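PDB 4GEY: porin B from Pseudomonas putida, which forms a beta-barrel channel for carbohydrates in the outer membrane, probably serving sugar uptake, and is seen here with glucose bound inside. Local coordinates for residues C171-G176 / W183-V188; E156-F161 / G208-N213. The protein carries 2 engineered substitutions. All blocks are in the same frame, centred on the assembly; numbering follows the deposited sequence.

Interaction 1: residues C171-G176 / W183-V188; sequences CGSQVG and WYNWPV. With BGC (beta-D-glucopyranose), chain B.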
# COMPACT_ATOMS: atom_id res chain seq x y z
N CYS A 171 -4.72 -0.14 -3.32
CA CYS A 171 -3.52 0.63 -3.60
C CYS A 171 -2.32 0.07 -2.84
O CYS A 171 -2.33 0.02 -1.61
CB CYS A 171 -3.74 2.10 -3.25
SG CYS A 171 -2.19 2.98 -2.87
N GLY A 172 -1.30 -0.37 -3.57
CA GLY A 172 -0.02 -0.71 -2.98
C GLY A 172 0.03 -2.13 -2.45
O GLY A 172 -0.83 -2.94 -2.77
N SER A 173 1.03 -2.43 -1.64
CA SER A 173 1.17 -3.80 -1.13
C SER A 173 0.18 -4.06 -0.00
O SER A 173 0.23 -3.43 1.05
CB SER A 173 2.59 -4.09 -0.65
OG SER A 173 2.61 -5.29 0.10
N GLN A 174 -0.73 -5.01 -0.24
CA GLN A 174 -1.79 -5.27 0.72
C GLN A 174 -1.26 -5.91 2.01
O GLN A 174 -1.77 -5.62 3.11
CB GLN A 174 -2.89 -6.09 0.06
CG GLN A 174 -3.50 -5.35 -1.12
CD GLN A 174 -3.94 -3.94 -0.73
OE1 GLN A 174 -4.75 -3.76 0.17
NE2 GLN A 174 -3.40 -2.94 -1.41
N VAL A 175 -0.23 -6.74 1.87
CA VAL A 175 0.44 -7.30 3.03
C VAL A 175 0.90 -6.14 3.92
O VAL A 175 0.83 -6.21 5.15
CB VAL A 175 1.62 -8.22 2.62
CG1 VAL A 175 2.40 -8.70 3.83
CG2 VAL A 175 1.09 -9.42 1.83
N GLY A 176 1.33 -5.05 3.30
CA GLY A 176 1.68 -3.85 4.02
C GLY A 176 0.54 -3.19 4.78
O GLY A 176 0.75 -2.42 5.71
N TRP A 183 5.49 -4.53 8.70
CA TRP A 183 5.86 -4.41 7.29
C TRP A 183 5.48 -3.00 6.90
O TRP A 183 4.32 -2.60 7.04
CB TRP A 183 5.11 -5.48 6.47
CG TRP A 183 5.12 -5.39 4.95
CD1 TRP A 183 4.80 -4.31 4.18
CD2 TRP A 183 5.39 -6.46 4.03
NE1 TRP A 183 4.88 -4.63 2.85
CE2 TRP A 183 5.24 -5.94 2.73
CE3 TRP A 183 5.76 -7.79 4.18
CZ2 TRP A 183 5.45 -6.71 1.59
CZ3 TRP A 183 5.97 -8.56 3.05
CH2 TRP A 183 5.81 -8.01 1.77
N TYR A 184 6.44 -2.22 6.43
CA TYR A 184 6.20 -0.80 6.18
C TYR A 184 6.48 -0.41 4.74
O TYR A 184 7.62 -0.30 4.33
CB TYR A 184 7.09 0.05 7.08
CG TYR A 184 7.10 -0.33 8.55
CD1 TYR A 184 5.93 -0.74 9.19
CD2 TYR A 184 8.27 -0.28 9.29
CE1 TYR A 184 5.94 -1.09 10.54
CE2 TYR A 184 8.28 -0.62 10.63
CZ TYR A 184 7.12 -1.03 11.24
OH TYR A 184 7.15 -1.37 12.57
N ASN A 185 5.43 -0.18 3.96
CA ASN A 185 5.61 0.32 2.61
C ASN A 185 6.06 1.78 2.59
O ASN A 185 6.11 2.45 3.64
CB ASN A 185 4.30 0.21 1.84
CG ASN A 185 3.81 -1.23 1.72
OD1 ASN A 185 4.58 -2.14 1.44
ND2 ASN A 185 2.52 -1.43 1.93
N TRP A 186 6.39 2.24 1.38
CA TRP A 186 6.41 3.66 1.04
C TRP A 186 5.29 4.35 1.81
O TRP A 186 4.13 3.99 1.67
CB TRP A 186 6.14 3.82 -0.46
CG TRP A 186 6.01 5.25 -0.92
CD1 TRP A 186 5.06 6.17 -0.53
CD2 TRP A 186 6.84 5.93 -1.87
NE1 TRP A 186 5.27 7.36 -1.16
CE2 TRP A 186 6.35 7.25 -1.99
CE3 TRP A 186 7.96 5.55 -2.63
CZ2 TRP A 186 6.93 8.18 -2.84
CZ3 TRP A 186 8.54 6.48 -3.46
CH2 TRP A 186 8.03 7.79 -3.56
N PRO A 187 5.62 5.41 2.56
CA PRO A 187 6.87 6.18 2.45
C PRO A 187 7.89 5.89 3.53
O PRO A 187 8.78 6.72 3.70
CB PRO A 187 6.37 7.61 2.66
CG PRO A 187 5.25 7.43 3.67
CD PRO A 187 4.65 6.07 3.46
N VAL A 188 7.76 4.79 4.27
CA VAL A 188 8.74 4.46 5.31
C VAL A 188 9.91 3.74 4.66
O VAL A 188 9.71 2.91 3.78
CB VAL A 188 8.12 3.55 6.42
CG1 VAL A 188 9.14 3.24 7.50
CG2 VAL A 188 6.92 4.20 7.04
C2 BGC B . -0.32 5.30 3.59
C3 BGC B . -0.08 4.66 2.37
C4 BGC B . 1.09 3.78 2.43
C5 BGC B . 1.01 2.73 3.58
C6 BGC B . 2.16 2.05 3.83
C1 BGC B . -0.58 4.36 4.66
O1 BGC B . -0.80 5.08 5.82
O2 BGC B . -1.47 6.19 3.44
O3 BGC B . 0.10 5.68 1.34
O4 BGC B . 1.25 3.16 1.19
O5 BGC B . 0.57 3.49 4.83
O6 BGC B . 3.17 2.65 4.56
O HOH W 1 3.04 -0.58 5.64
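One water ties Gly-176 to Trp-183 and Asn-185: it donates to Gly-176 O at 2.9 Å and to Trp-183 O at 2.8 Å, and accepts from Asn-185 N. Three backbone groups thus grip a single oxygen and bridge residues 171-176 to 183-188. Beside it, the carboxamide of Asn-185 works at both ends. Asn-185 ND2 donates to Ser-173 O over 3.2 Å, arriving in the carbonyl plane on a lone pair, though the bond is bent (139°). Asn-185 OD1 in turn accepts from Trp-183 NE1 at 2.9 Å; the oxygen lies close to the indole plane, while the N-H comes from above the amide carbonyl plane. Held at nitrogen and oxygen, the amide has its rotation set, and it ties down the N-H edge of the indole.

Val-175 supplies the apolar part. Its CG1, anti to the backbone N (chi1 175°), sits over the six-membered ring of Trp-183, 3.6 Å from the ring centroid, a CH-pi contact on the same face that Gly-176 N overlies. Ser-173 OG comes to the indole obliquely; it accepts a weak capping bond from Gly-176 N, and its stronger partner is Asn-159. Within the segment Gln-174 NE2 donates to Gly-172 O at 2.9 Å, and Cys-171 is anchored by its disulfide to Cys-163.

Beyond Asn-185 the chain meets the sugar. Glucose O4 donates weakly, at 3.0 Å, to Trp-186 O, the carbonyl oxygen of the cis peptide to Pro-187, and Asn-185 CB packs on glucose C6. Arg-98, Glu-121, Trp-123 and Arg-125 complete the hydrogen-bonding site. The arrangement is that of a loop folded into a porin barrel, with backbone carbonyls lining a sugar pocket near the barrel's centre.

Interaction 2: residues E156-F161 / G208-N213; sequences EDFNSF and GAFEQN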
# COMPACT_ATOMS: atom_id res chain seq x y z
N GLU A 156 7.82 -2.08 -2.40
CA GLU A 156 8.48 -1.60 -3.60
C GLU A 156 8.97 -2.76 -4.49
O GLU A 156 9.07 -2.60 -5.71
CB GLU A 156 9.64 -0.69 -3.20
CG GLU A 156 10.51 -0.20 -4.33
CD GLU A 156 11.50 0.85 -3.89
OE1 GLU A 156 11.08 1.81 -3.21
OE2 GLU A 156 12.70 0.73 -4.22
N ASP A 157 9.28 -3.91 -3.90
CA ASP A 157 9.68 -5.09 -4.68
C ASP A 157 8.75 -6.27 -4.47
O ASP A 157 8.52 -7.08 -5.37
CB ASP A 157 11.10 -5.51 -4.34
CG ASP A 157 12.12 -4.45 -4.72
OD1 ASP A 157 12.19 -3.44 -3.97
OD2 ASP A 157 12.82 -4.63 -5.74
N PHE A 158 8.22 -6.38 -3.26
CA PHE A 158 7.44 -7.55 -2.90
C PHE A 158 5.94 -7.21 -2.86
O PHE A 158 5.56 -6.13 -2.39
CB PHE A 158 7.93 -8.08 -1.55
CG PHE A 158 9.38 -8.53 -1.56
CD1 PHE A 158 10.40 -7.64 -1.28
CD2 PHE A 158 9.71 -9.84 -1.86
CE1 PHE A 158 11.72 -8.06 -1.29
CE2 PHE A 158 11.02 -10.26 -1.88
CZ PHE A 158 12.03 -9.36 -1.60
N ASN A 159 5.11 -8.11 -3.38
CA ASN A 159 3.66 -7.98 -3.23
C ASN A 159 3.19 -6.66 -3.86
O ASN A 159 2.19 -6.08 -3.46
CB ASN A 159 3.30 -8.06 -1.74
CG ASN A 159 1.79 -8.03 -1.47
OD1 ASN A 159 1.33 -7.34 -0.56
ND2 ASN A 159 1.03 -8.77 -2.26
N SER A 160 3.96 -6.18 -4.83
CA SER A 160 3.72 -4.87 -5.43
C SER A 160 2.42 -4.82 -6.22
O SER A 160 2.10 -5.76 -6.94
CB SER A 160 4.88 -4.50 -6.34
OG SER A 160 6.11 -4.62 -5.66
N PHE A 161 1.71 -3.71 -6.08
CA PHE A 161 0.43 -3.46 -6.77
C PHE A 161 0.35 -1.95 -7.00
O PHE A 161 0.87 -1.19 -6.19
CB PHE A 161 -0.74 -3.95 -5.88
CG PHE A 161 -2.10 -3.93 -6.57
CD1 PHE A 161 -2.42 -4.87 -7.54
CD2 PHE A 161 -3.05 -2.99 -6.21
CE1 PHE A 161 -3.66 -4.84 -8.16
CE2 PHE A 161 -4.30 -2.96 -6.82
CZ PHE A 161 -4.61 -3.88 -7.80
N GLY A 208 14.30 -11.37 0.20
CA GLY A 208 14.88 -10.17 0.78
C GLY A 208 15.01 -10.27 2.28
O GLY A 208 14.44 -11.15 2.92
N ALA A 209 15.78 -9.35 2.85
CA ALA A 209 15.90 -9.24 4.30
C ALA A 209 15.78 -7.76 4.68
O ALA A 209 16.62 -6.94 4.29
CB ALA A 209 17.21 -9.83 4.77
N PHE A 210 14.73 -7.43 5.42
CA PHE A 210 14.46 -6.05 5.82
C PHE A 210 14.61 -5.90 7.32
O PHE A 210 14.06 -6.69 8.10
CB PHE A 210 13.04 -5.63 5.42
CG PHE A 210 12.82 -5.59 3.94
CD1 PHE A 210 12.69 -6.77 3.21
CD2 PHE A 210 12.72 -4.39 3.28
CE1 PHE A 210 12.49 -6.72 1.84
CE2 PHE A 210 12.52 -4.34 1.91
CZ PHE A 210 12.41 -5.51 1.19
N GLU A 211 15.38 -4.90 7.72
CA GLU A 211 15.43 -4.51 9.11
C GLU A 211 13.99 -4.22 9.52
O GLU A 211 13.27 -3.53 8.81
CB GLU A 211 16.28 -3.25 9.26
CG GLU A 211 15.91 -2.39 10.44
CD GLU A 211 16.48 -1.00 10.34
OE1 GLU A 211 16.59 -0.49 9.20
OE2 GLU A 211 16.83 -0.43 11.40
N GLN A 212 13.57 -4.77 10.65
CA GLN A 212 12.22 -4.55 11.16
C GLN A 212 12.35 -3.80 12.48
O GLN A 212 12.84 -4.33 13.49
CB GLN A 212 11.45 -5.89 11.23
CG GLN A 212 10.68 -6.20 12.50
CD GLN A 212 9.57 -5.21 12.80
OE1 GLN A 212 9.18 -4.41 11.95
NE2 GLN A 212 9.07 -5.25 14.05
N ASN A 213 11.95 -2.53 12.45
CA ASN A 213 12.30 -1.56 13.49
C ASN A 213 11.22 -0.51 13.66
O ASN A 213 11.26 0.52 13.00
CB ASN A 213 13.62 -0.87 13.10
CG ASN A 213 14.12 0.12 14.15
OD1 ASN A 213 13.43 0.45 15.12
ND2 ASN A 213 15.35 0.59 13.95
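Phe-158 and Gly-208 are the backbone positions of closest approach, their CA atoms 8.7 Å apart, so the irregular loop 156-161 stands well off strand 208-212 and side chains span the gap. Phe-158 reaches across with its ring, CG lying beside the backbone N and anti to the carbonyl carbon (chi1 -61°). The far end of the ring reaches the glycine backbone: Phe-158 CZ lies 3.5 Å from the N of Gly-208, which is hydrogen-bonded through its backbone to Pro-236 of the neighbouring strand 232-245. One flank of the same ring meets Phe-210, two residues further along the strand. Phe-158 CE1 approaches Phe-210 CE1 to 3.5 Å, lying near the plane of the Phe-210 ring at its edge. With centroids 5.7 Å apart and planes turned by 78°, the two rings meet obliquely.

The side chains alternate as in a strand of a transmembrane barrel: Phe-210 points toward the loop, Ala-209 before it points away and is exposed, and Gly-208, with no side chain, lets the Phe-158 ring come close to its backbone. The loop itself follows strand 145-149 and lies against the inner side of the wall. Pro-236 touches both phenylalanines, and Arg-194 and Ala-192 of strand 190-198 add to the surroundings of Phe-158 and Phe-210 respectively. Charges hold the loop next to this apolar patch: Glu-156 and Asp-157 share Lys-148 in salt bridges, and Asp-157 also pairs with Arg-194.

From the N terminus, the chain leaves strand 145-149 and enters a long loop. Residues 156-161 come first and belong to interaction 2; then follow 171-176 and 183-188, which close the short loop of interaction 1, which includes the rest of helix 175-178. The chain rejoins the barrel through strand 190-198 and returns in strand 203-212, where 208-213 closes the larger loop. Interaction 1 is therefore nested inside interaction 2. Their centres are about 8 Å apart, and the two touch directly through Asn-159 OD1, which probably is hydrogen-bonded to Ser-173 OG and to Val-175 N. Together they join the glucose-binding interior, by way of segment 156-161, to the barrel wall.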